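Local structure of lysyl oxidase (Pichia pastoris, 1W7C) at residues Leu369-Asp374 and Ala379-Thr384; Phe309-Ser314 and Leu397-Phe402; Val429-Thr434 and Tyr440-Lys445. The protein is a copper- and topaquinone-dependent amine oxidase that probably oxidises primary amines, including the side-chain amine of lysine, to aldehydes. One frame throughout, in Å; residues are numbered along the deposited sequence. Where two conformers were deposited one is given.

Contact 1 (Leu369-Asp374 and Ala379-Thr384); sequences LVPGYD and AGYFTT. With NAG (2-acetamido-2-deoxy-beta-D-glucopyranose), chain T.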
loop_
_atom_site.group_PDB
_atom_site.type_symbol
_atom_site.label_atom_id
_atom_site.label_comp_id
_atom_site.label_asym_id
_atom_site.label_seq_id
_atom_site.Cartn_x
_atom_site.Cartn_y
_atom_site.Cartn_z
ATOM N N LEU A 369 24.355 -4.576 -4.442
ATOM C CA LEU A 369 23.293 -5.360 -3.807
ATOM C C LEU A 369 23.868 -6.660 -3.235
ATOM O O LEU A 369 24.752 -7.263 -3.816
ATOM C CB LEU A 369 22.207 -5.690 -4.840
ATOM C CG LEU A 369 21.430 -4.518 -5.375
ATOM C CD1 LEU A 369 20.780 -4.850 -6.704
ATOM C CD2 LEU A 369 20.424 -4.072 -4.378
ATOM N N VAL A 370 23.319 -7.089 -2.100
ATOM C CA VAL A 370 23.690 -8.365 -1.448
ATOM C C VAL A 370 22.814 -9.460 -2.018
ATOM O O VAL A 370 21.611 -9.492 -1.759
ATOM C CB VAL A 370 23.513 -8.283 0.056
ATOM C CG1 VAL A 370 23.864 -9.608 0.689
ATOM C CG2 VAL A 370 24.367 -7.089 0.639
ATOM N N PRO A 371 23.397 -10.377 -2.785
ATOM C CA PRO A 371 22.613 -11.461 -3.373
ATOM C C PRO A 371 21.837 -12.259 -2.324
ATOM O O PRO A 371 22.316 -12.461 -1.200
ATOM C CB PRO A 371 23.690 -12.367 -4.046
ATOM C CG PRO A 371 24.790 -11.405 -4.365
ATOM C CD PRO A 371 24.822 -10.478 -3.190
ATOM N N GLY A 372 20.652 -12.714 -2.714
ATOM C CA GLY A 372 19.802 -13.556 -1.894
ATOM C C GLY A 372 18.989 -12.797 -0.868
ATOM O O GLY A 372 17.904 -13.254 -0.503
ATOM N N TYR A 373 19.491 -11.650 -0.408
ATOM C CA TYR A 373 18.881 -10.896 0.667
ATOM C C TYR A 373 18.251 -9.604 0.162
ATOM O O TYR A 373 17.087 -9.311 0.409
ATOM C CB TYR A 373 19.918 -10.602 1.748
ATOM C CG TYR A 373 20.285 -11.840 2.542
ATOM C CD1 TYR A 373 21.239 -12.730 2.084
ATOM C CD2 TYR A 373 19.615 -12.149 3.725
ATOM C CE1 TYR A 373 21.528 -13.876 2.793
ATOM C CE2 TYR A 373 19.916 -13.301 4.457
ATOM C CZ TYR A 373 20.869 -14.159 3.969
ATOM O OH TYR A 373 21.249 -15.294 4.642
ATOM N N ASP A 374 19.032 -8.814 -0.555
ATOM C CA ASP A 374 18.511 -7.584 -1.125
ATOM C C ASP A 374 17.551 -7.841 -2.289
ATOM O O ASP A 374 16.638 -7.035 -2.507
ATOM C CB ASP A 374 19.619 -6.641 -1.585
ATOM C CG ASP A 374 20.300 -5.902 -0.458
ATOM O OD1 ASP A 374 19.721 -5.719 0.640
ATOM O OD2 ASP A 374 21.467 -5.471 -0.635
ATOM N N ALA A 379 17.151 -13.463 -9.067
ATOM C CA ALA A 379 17.410 -12.180 -9.735
ATOM C C ALA A 379 18.600 -12.272 -10.683
ATOM O O ALA A 379 19.523 -13.029 -10.438
ATOM C CB ALA A 379 17.697 -11.087 -8.738
ATOM N N GLY A 380 18.568 -11.474 -11.733
ATOM C CA GLY A 380 19.737 -11.174 -12.521
ATOM C C GLY A 380 20.260 -9.785 -12.146
ATOM O O GLY A 380 19.513 -8.888 -11.827
ATOM N N TYR A 381 21.589 -9.643 -12.226
ATOM C CA TYR A 381 22.265 -8.427 -11.793
ATOM C C TYR A 381 22.986 -7.733 -12.938
ATOM O O TYR A 381 23.515 -8.399 -13.859
ATOM C CB TYR A 381 23.301 -8.767 -10.708
ATOM C CG TYR A 381 22.672 -9.126 -9.417
ATOM C CD1 TYR A 381 22.422 -10.428 -9.100
ATOM C CD2 TYR A 381 22.255 -8.142 -8.528
ATOM C CE1 TYR A 381 21.803 -10.780 -7.932
ATOM C CE2 TYR A 381 21.644 -8.466 -7.361
ATOM C CZ TYR A 381 21.410 -9.783 -7.058
ATOM O OH TYR A 381 20.773 -10.120 -5.887
ATOM N N PHE A 382 23.027 -6.408 -12.848
ATOM C CA PHE A 382 23.574 -5.548 -13.903
ATOM C C PHE A 382 24.585 -4.560 -13.386
ATOM O O PHE A 382 24.461 -4.053 -12.281
ATOM C CB PHE A 382 22.401 -4.848 -14.654
ATOM C CG PHE A 382 21.571 -5.863 -15.380
ATOM C CD1 PHE A 382 20.548 -6.527 -14.728
ATOM C CD2 PHE A 382 21.940 -6.297 -16.654
ATOM C CE1 PHE A 382 19.880 -7.580 -15.354
ATOM C CE2 PHE A 382 21.270 -7.336 -17.287
ATOM C CZ PHE A 382 20.224 -7.961 -16.642
ATOM N N THR A 383 25.605 -4.335 -14.208
ATOM C CA THR A 383 26.720 -3.461 -13.911
ATOM C C THR A 383 26.459 -2.104 -14.552
ATOM O O THR A 383 26.042 -2.018 -15.726
ATOM C CB THR A 383 27.995 -4.081 -14.513
ATOM O OG1 THR A 383 28.252 -5.343 -13.889
ATOM C CG2 THR A 383 29.201 -3.209 -14.228
ATOM N N THR A 384 26.736 -1.050 -13.790
ATOM C CA THR A 384 26.655 0.319 -14.261
ATOM C C THR A 384 27.950 1.049 -13.920
ATOM O O THR A 384 28.808 0.492 -13.270
ATOM C CB THR A 384 25.460 1.064 -13.637
ATOM O OG1 THR A 384 25.623 1.099 -12.210
ATOM C CG2 THR A 384 24.158 0.337 -13.945
HETATM C C1 NAG T . 32.704 -3.375 -15.691
HETATM C C2 NAG T . 33.892 -3.604 -16.647
HETATM C C3 NAG T . 33.529 -4.580 -17.760
HETATM C C4 NAG T . 33.008 -5.875 -17.150
HETATM C C5 NAG T . 31.892 -5.567 -16.132
HETATM C C6 NAG T . 31.428 -6.843 -15.421
HETATM C C7 NAG T . 35.650 -1.969 -17.025
HETATM C C8 NAG T . 36.231 -1.115 -18.111
HETATM N N2 NAG T . 34.390 -2.365 -17.216
HETATM O O3 NAG T . 34.652 -4.879 -18.572
HETATM O O4 NAG T . 32.571 -6.739 -18.183
HETATM O O5 NAG T . 32.379 -4.655 -15.167
HETATM O O6 NAG T . 32.459 -7.290 -14.563
HETATM O O7 NAG T . 36.324 -2.268 -16.036
HETATM O O HOH W 1 20.081 -12.659 -5.568
#
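A water molecule stands between Y381 and the loop the ring reaches for: it lies 2.7 Å from Y381 OH, in the plane of the ring, and accepts the backbone N-H of G372 at 2.9 Å. The hydroxyl also approaches the backbone at P371, with OH 3.4 Å from P371 CA. Farther down the same ring, L369 meets the edge: its CD1 lies close to the ring plane, 3.8 Å from Y381 CE2, and its CB is equally near that carbon. Y381 reaches this place because its CG stands anti to the carbonyl carbon (chi1 -72°), which sends the ring from strand 380-388 toward the loop. The strand belongs to the copper amine oxidase enzyme domain, and C375 and C400, joined by a disulfide, both touch Y381. With an alanine here the ring and hydroxyl are gone, and L369 would probably lose the ring edge its CD1 rests on, and the water on G372 N its hydroxyl partner. The loop is bent on itself: V370 N donates to D374 OD2 at 2.9 Å, almost straight (172°) but 34° out of the carboxylate plane on the anti side, and D374 N returns a bond to V370 O. D374 OD1 forms a salt bridge with R412 of the second subunit. Two residues along the strand, T383 CG2 comes within 3.6 Å of O5 of an N-acetylglucosamine.

Contact 2 (Phe309-Ser314 and Leu397-Phe402); sequences FYTSWS and LSYCVF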
loop_
_atom_site.group_PDB
_atom_site.type_symbol
_atom_site.label_atom_id
_atom_site.label_comp_id
_atom_site.label_asym_id
_atom_site.label_seq_id
_atom_site.Cartn_x
_atom_site.Cartn_y
_atom_site.Cartn_z
ATOM N N PHE A 309 11.525 -1.874 -22.215
ATOM C CA PHE A 309 12.093 -0.602 -21.761
ATOM C C PHE A 309 13.611 -0.664 -21.771
ATOM O O PHE A 309 14.177 -1.742 -21.749
ATOM C CB PHE A 309 11.590 -0.171 -20.359
ATOM C CG PHE A 309 11.823 -1.183 -19.273
ATOM C CD1 PHE A 309 10.820 -2.078 -18.936
ATOM C CD2 PHE A 309 13.062 -1.306 -18.634
ATOM C CE1 PHE A 309 11.033 -3.051 -17.959
ATOM C CE2 PHE A 309 13.273 -2.273 -17.639
ATOM C CZ PHE A 309 12.262 -3.143 -17.318
ATOM N N TYR A 310 14.224 0.508 -21.763
ATOM C CA TYR A 310 15.651 0.662 -21.579
ATOM C C TYR A 310 15.916 1.254 -20.226
ATOM O O TYR A 310 15.145 2.076 -19.728
ATOM C CB TYR A 310 16.242 1.611 -22.629
ATOM C CG TYR A 310 16.019 1.210 -24.065
ATOM C CD1 TYR A 310 14.843 1.544 -24.715
ATOM C CD2 TYR A 310 17.009 0.595 -24.806
ATOM C CE1 TYR A 310 14.636 1.192 -26.049
ATOM C CE2 TYR A 310 16.801 0.244 -26.147
ATOM C CZ TYR A 310 15.623 0.570 -26.754
ATOM O OH TYR A 310 15.425 0.215 -28.076
ATOM N N THR A 311 17.046 0.874 -19.632
ATOM C CA THR A 311 17.501 1.525 -18.402
ATOM C C THR A 311 18.751 2.372 -18.661
ATOM O O THR A 311 19.487 2.177 -19.620
ATOM C CB THR A 311 17.857 0.514 -17.287
ATOM O OG1 THR A 311 18.989 -0.231 -17.704
ATOM C CG2 THR A 311 16.703 -0.458 -16.990
ATOM N N SER A 312 18.915 3.362 -17.818
ATOM C CA SER A 312 20.063 4.241 -17.812
ATOM C C SER A 312 20.444 4.509 -16.379
ATOM O O SER A 312 19.605 4.454 -15.493
ATOM C CB SER A 312 19.728 5.556 -18.540
ATOM O OG SER A 312 20.861 6.398 -18.550
ATOM N N TRP A 313 21.713 4.850 -16.164
ATOM C CA TRP A 313 22.241 5.082 -14.818
ATOM C C TRP A 313 23.014 6.380 -14.753
ATOM O O TRP A 313 23.865 6.652 -15.621
ATOM C CB TRP A 313 23.184 3.920 -14.457
ATOM C CG TRP A 313 23.577 3.943 -13.016
ATOM C CD1 TRP A 313 24.657 4.593 -12.456
ATOM C CD2 TRP A 313 22.913 3.273 -11.946
ATOM N NE1 TRP A 313 24.683 4.369 -11.099
ATOM C CE2 TRP A 313 23.620 3.566 -10.763
ATOM C CE3 TRP A 313 21.787 2.432 -11.866
ATOM C CZ2 TRP A 313 23.252 3.047 -9.530
ATOM C CZ3 TRP A 313 21.435 1.898 -10.629
ATOM C CH2 TRP A 313 22.152 2.223 -9.482
ATOM N N SER A 314 22.758 7.166 -13.711
ATOM C CA SER A 314 23.526 8.376 -13.437
ATOM C C SER A 314 24.050 8.401 -12.023
ATOM O O SER A 314 23.471 7.803 -11.112
ATOM C CB SER A 314 22.688 9.624 -13.675
ATOM O OG SER A 314 21.717 9.818 -12.644
ATOM N N LEU A 397 26.640 -5.630 -9.643
ATOM C CA LEU A 397 25.484 -5.857 -8.781
ATOM C C LEU A 397 24.795 -4.525 -8.423
ATOM O O LEU A 397 24.309 -4.315 -7.313
ATOM C CB LEU A 397 25.869 -6.673 -7.549
ATOM C CG LEU A 397 26.083 -8.210 -7.739
ATOM C CD1 LEU A 397 26.837 -8.694 -8.957
ATOM C CD2 LEU A 397 26.631 -8.728 -6.455
ATOM N N SER A 398 24.727 -3.623 -9.404
ATOM C CA SER A 398 24.202 -2.283 -9.206
ATOM C C SER A 398 22.666 -2.217 -9.173
ATOM O O SER A 398 22.100 -1.469 -8.384
ATOM C CB SER A 398 24.722 -1.372 -10.327
ATOM O OG SER A 398 24.224 -0.066 -10.207
ATOM N N TYR A 399 22.026 -2.983 -10.035
ATOM C CA TYR A 399 20.594 -3.165 -9.973
ATOM C C TYR A 399 20.264 -4.590 -10.296
ATOM O O TYR A 399 21.072 -5.305 -10.872
ATOM C CB TYR A 399 19.830 -2.152 -10.833
ATOM C CG TYR A 399 19.995 -2.268 -12.341
ATOM C CD1 TYR A 399 19.113 -3.011 -13.091
ATOM C CD2 TYR A 399 20.985 -1.585 -13.002
ATOM C CE1 TYR A 399 19.203 -3.059 -14.475
ATOM C CE2 TYR A 399 21.090 -1.618 -14.395
ATOM C CZ TYR A 399 20.194 -2.365 -15.129
ATOM O OH TYR A 399 20.274 -2.418 -16.502
ATOM N N CYS A 400 19.091 -5.034 -9.863
ATOM C CA CYS A 400 18.661 -6.402 -10.116
ATOM C C CYS A 400 17.295 -6.413 -10.761
ATOM O O CYS A 400 16.497 -5.464 -10.601
ATOM C CB CYS A 400 18.633 -7.260 -8.832
ATOM S SG CYS A 400 17.268 -6.810 -7.710
ATOM N N VAL A 401 17.041 -7.504 -11.477
ATOM C CA VAL A 401 15.798 -7.758 -12.150
ATOM C C VAL A 401 15.303 -9.137 -11.769
ATOM O O VAL A 401 16.057 -10.101 -11.836
ATOM C CB VAL A 401 16.012 -7.673 -13.673
ATOM C CG1 VAL A 401 14.693 -7.941 -14.426
ATOM C CG2 VAL A 401 16.637 -6.297 -14.061
ATOM N N PHE A 402 14.057 -9.252 -11.332
ATOM C CA PHE A 402 13.498 -10.525 -10.939
ATOM C C PHE A 402 12.005 -10.591 -11.165
ATOM O O PHE A 402 11.305 -9.570 -11.150
ATOM C CB PHE A 402 13.825 -10.903 -9.475
ATOM C CG PHE A 402 13.242 -9.967 -8.435
ATOM C CD1 PHE A 402 13.922 -8.824 -8.067
ATOM C CD2 PHE A 402 12.039 -10.272 -7.806
ATOM C CE1 PHE A 402 13.419 -7.970 -7.092
ATOM C CE2 PHE A 402 11.527 -9.420 -6.821
ATOM C CZ PHE A 402 12.217 -8.278 -6.470
#
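T311 and W313 on strand 309-314 meet Y399 and S398 across the core of the beta-sandwich of the copper amine oxidase enzyme domain. The strand axes run 10.1 Å apart and nearly antiparallel, at 159°, so side chains rather than backbone bonds join them. S398 and Y399 form a classic beta bulge, both facing F382 on the neighbouring strand, and the bulge lets two successive residues point at the opposing layer. Packing is tight at two places. Y399 OH is hydrogen-bonded to E300 OE1, and T311, its side chain coming from the opposite direction, brings OG1 to 2.8 Å from Y399 OH. Y399 CG sits between its backbone N and carbonyl carbon (chi1 67°), a rotation that carries the hydroxyl across to T311. The second tight place is the indole face of W313: in the conformer described, one of two modelled for S398, OG stands 3.1 Å above the ring plane, displaced toward the rim. That hydroxyl is hydrogen-bonded to T384 OG1, so it lies on the indole while its polar need is met by a third strand. Between these places the fit is looser, W313 CZ3 and Y399 CD2 being 4.2 Å apart, and toward F309 and V401 the two segments themselves no longer touch, L427 of strand 418-433 packing against both side chains. At the other edge of the indole, W313 NE1 is hydrogen-bonded to G364 O.

Contact 3 (Val429-Thr434 and Tyr440-Lys445); sequences VRFIST and YNFLYK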
loop_
_atom_site.group_PDB
_atom_site.type_symbol
_atom_site.label_atom_id
_atom_site.label_comp_id
_atom_site.label_asym_id
_atom_site.label_seq_id
_atom_site.Cartn_x
_atom_site.Cartn_y
_atom_site.Cartn_z
ATOM N N VAL A 429 12.298 -4.408 -10.822
ATOM C CA VAL A 429 13.618 -3.791 -10.984
ATOM C C VAL A 429 13.902 -3.033 -9.683
ATOM O O VAL A 429 13.110 -2.164 -9.262
ATOM C CB VAL A 429 13.686 -2.868 -12.202
ATOM C CG1 VAL A 429 15.088 -2.335 -12.389
ATOM C CG2 VAL A 429 13.145 -3.545 -13.481
ATOM N N ARG A 430 14.996 -3.430 -9.012
ATOM C CA ARG A 430 15.383 -2.782 -7.760
ATOM C C ARG A 430 16.816 -2.252 -7.783
ATOM O O ARG A 430 17.707 -2.877 -8.379
ATOM C CB ARG A 430 15.287 -3.782 -6.603
ATOM C CG ARG A 430 15.982 -3.380 -5.328
ATOM C CD ARG A 430 15.749 -4.354 -4.174
ATOM N NE ARG A 430 14.377 -4.254 -3.686
ATOM C CZ ARG A 430 13.542 -5.245 -3.511
ATOM N NH1 ARG A 430 13.917 -6.498 -3.744
ATOM N NH2 ARG A 430 12.319 -5.006 -3.094
ATOM N N PHE A 431 17.020 -1.121 -7.115
ATOM C CA PHE A 431 18.361 -0.815 -6.629
ATOM C C PHE A 431 18.229 -0.223 -5.242
ATOM O O PHE A 431 17.140 0.230 -4.849
ATOM C CB PHE A 431 19.202 0.038 -7.592
ATOM C CG PHE A 431 18.952 1.503 -7.527
ATOM C CD1 PHE A 431 17.861 2.060 -8.148
ATOM C CD2 PHE A 431 19.828 2.337 -6.846
ATOM C CE1 PHE A 431 17.656 3.424 -8.110
ATOM C CE2 PHE A 431 19.619 3.718 -6.829
ATOM C CZ PHE A 431 18.542 4.247 -7.425
ATOM N N ILE A 432 19.329 -0.263 -4.501
ATOM C CA ILE A 432 19.355 0.253 -3.146
ATOM C C ILE A 432 20.522 1.224 -3.036
ATOM O O ILE A 432 21.663 0.893 -3.394
ATOM C CB ILE A 432 19.543 -0.932 -2.140
ATOM C CG1 ILE A 432 18.280 -1.798 -2.152
ATOM C CG2 ILE A 432 19.807 -0.332 -0.758
ATOM C CD1 ILE A 432 18.367 -3.060 -1.283
ATOM N N SER A 433 20.228 2.426 -2.581
ATOM C CA SER A 433 21.227 3.447 -2.334
ATOM C C SER A 433 21.390 3.691 -0.841
ATOM O O SER A 433 20.494 4.225 -0.179
ATOM C CB SER A 433 20.772 4.736 -3.047
ATOM O OG SER A 433 21.816 5.693 -3.015
ATOM N N THR A 434 22.548 3.286 -0.318
ATOM C CA THR A 434 22.899 3.579 1.053
ATOM C C THR A 434 23.744 4.837 1.033
ATOM O O THR A 434 24.871 4.849 0.540
ATOM C CB THR A 434 23.691 2.442 1.694
ATOM O OG1 THR A 434 22.947 1.207 1.639
ATOM C CG2 THR A 434 23.934 2.789 3.148
ATOM N N TYR A 440 17.993 3.451 1.087
ATOM C CA TYR A 440 16.777 3.649 0.304
ATOM C C TYR A 440 16.639 2.526 -0.704
ATOM O O TYR A 440 17.549 2.239 -1.476
ATOM C CB TYR A 440 16.824 4.973 -0.444
ATOM C CG TYR A 440 16.799 6.151 0.475
ATOM C CD1 TYR A 440 15.612 6.545 1.063
ATOM C CD2 TYR A 440 17.951 6.886 0.753
ATOM C CE1 TYR A 440 15.551 7.649 1.922
ATOM C CE2 TYR A 440 17.898 8.009 1.616
ATOM C CZ TYR A 440 16.691 8.384 2.191
ATOM O OH TYR A 440 16.631 9.452 3.048
ATOM N N ASN A 441 15.471 1.903 -0.693
ATOM C CA ASN A 441 15.189 0.718 -1.471
ATOM C C ASN A 441 14.144 1.093 -2.504
ATOM O O ASN A 441 13.000 1.403 -2.143
ATOM C CB ASN A 441 14.702 -0.360 -0.500
ATOM C CG ASN A 441 14.499 -1.695 -1.151
ATOM O OD1 ASN A 441 14.259 -1.784 -2.369
ATOM N ND2 ASN A 441 14.619 -2.757 -0.343
ATOM N N PHE A 442 14.542 1.088 -3.781
ATOM C CA PHE A 442 13.692 1.545 -4.888
ATOM C C PHE A 442 13.223 0.338 -5.671
ATOM O O PHE A 442 14.037 -0.520 -6.035
ATOM C CB PHE A 442 14.470 2.462 -5.829
ATOM C CG PHE A 442 15.015 3.716 -5.167
ATOM C CD1 PHE A 442 16.367 3.774 -4.856
ATOM C CD2 PHE A 442 14.221 4.801 -4.863
ATOM C CE1 PHE A 442 16.890 4.904 -4.255
ATOM C CE2 PHE A 442 14.748 5.906 -4.277
ATOM C CZ PHE A 442 16.082 5.954 -3.963
ATOM N N LEU A 443 11.922 0.259 -5.934
ATOM C CA LEU A 443 11.349 -0.865 -6.660
ATOM C C LEU A 443 10.395 -0.343 -7.737
ATOM O O LEU A 443 9.606 0.548 -7.499
ATOM C CB LEU A 443 10.623 -1.804 -5.693
ATOM C CG LEU A 443 10.083 -3.079 -6.293
ATOM C CD1 LEU A 443 11.194 -3.999 -6.755
ATOM C CD2 LEU A 443 9.206 -3.794 -5.295
ATOM N N TYR A 444 10.473 -0.971 -8.906
ATOM C CA TYR A 444 9.612 -0.743 -10.047
ATOM C C TYR A 444 9.017 -2.123 -10.384
ATOM O O TYR A 444 9.755 -3.047 -10.714
ATOM C CB TYR A 444 10.416 -0.143 -11.211
ATOM C CG TYR A 444 11.037 1.158 -10.868
ATOM C CD1 TYR A 444 12.234 1.234 -10.180
ATOM C CD2 TYR A 444 10.404 2.355 -11.187
ATOM C CE1 TYR A 444 12.769 2.470 -9.767
ATOM C CE2 TYR A 444 10.937 3.574 -10.796
ATOM C CZ TYR A 444 12.129 3.639 -10.132
ATOM O OH TYR A 444 12.619 4.886 -9.789
ATOM N N LYS A 445 7.679 -2.226 -10.308
ATOM C CA LYS A 445 6.974 -3.498 -10.386
ATOM C C LYS A 445 5.940 -3.421 -11.507
ATOM O O LYS A 445 5.053 -2.554 -11.493
ATOM C CB LYS A 445 6.299 -3.731 -9.036
ATOM C CG LYS A 445 5.548 -5.067 -8.983
ATOM C CD LYS A 445 4.740 -5.226 -7.683
ATOM C CE LYS A 445 5.637 -5.429 -6.439
ATOM N NZ LYS A 445 6.441 -6.670 -6.445
HETATM O O HOH W 2 10.994 -2.725 -2.118
#
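R430 and N441 meet on one face of a beta hairpin whose strands, 418-433 and 440-446, run antiparallel and are joined by the turn carrying Y438, the residue converted to topaquinone. V429, F431 and S433 form hydrogen-bonded pairs with Y444, F442 and Y440, while R430 with L443 and I432 with N441 are non-hydrogen-bonded pairs. The R430 side chain can be followed outward. CB and CG each lie 3.5 Å from F442 O, and CB also touches L443 CD1. CD lies 3.5 Å from N441 OD1. The chain is extended as far as CD and then bends (chi3 -71°), which brings NE back over the partner strand to donate to N441 OD1 at 2.8 Å. The donor uses a lone pair of OD1 in the carbonyl plane, while the guanidinium and amide planes stand 83° apart; N441 was modelled in two conformers, and the bond is that of one. At the tip, NH2 donates to a water 2.8 Å away, and L443 CD1 sits over one face of the guanidinium. NH1 donates to D407 O of the second subunit, so this buried charge is gripped from both chains. The other face carries three aromatic residues of strand 440-446 and F431, beside V429 and S433. The side chain of Y440, in one of two modelled conformers, comes within about 3 Å of that of the copper ligand H490, nearest atoms. F431 and F442, the latter in one of two conformers, form an offset stack with centroids 4.8 Å apart, and F442 CD1 stands 3.4 Å above the F431 ring.

The three contacts form a compact cluster, their centres 10 to 11 Å from one another, within the copper amine oxidase enzyme domain. Contact 1 is nested along the chain inside the loop closed by contact 2, and contact 3 follows both. Strands 380-388, 391-405, 418-433 and 440-446 are antiparallel neighbours in that order, so contacts 1 and 2 share one strand pairing, and C400 N to R430 O ties contact 2 to contact 3. Strand 307-314 packs across them through T311 and W313, the latter also meeting F431 edge-to-face. Contacts 1 and 3 both reach the second subunit, placing the hairpin that leads to the topaquinone beside the dimer interface.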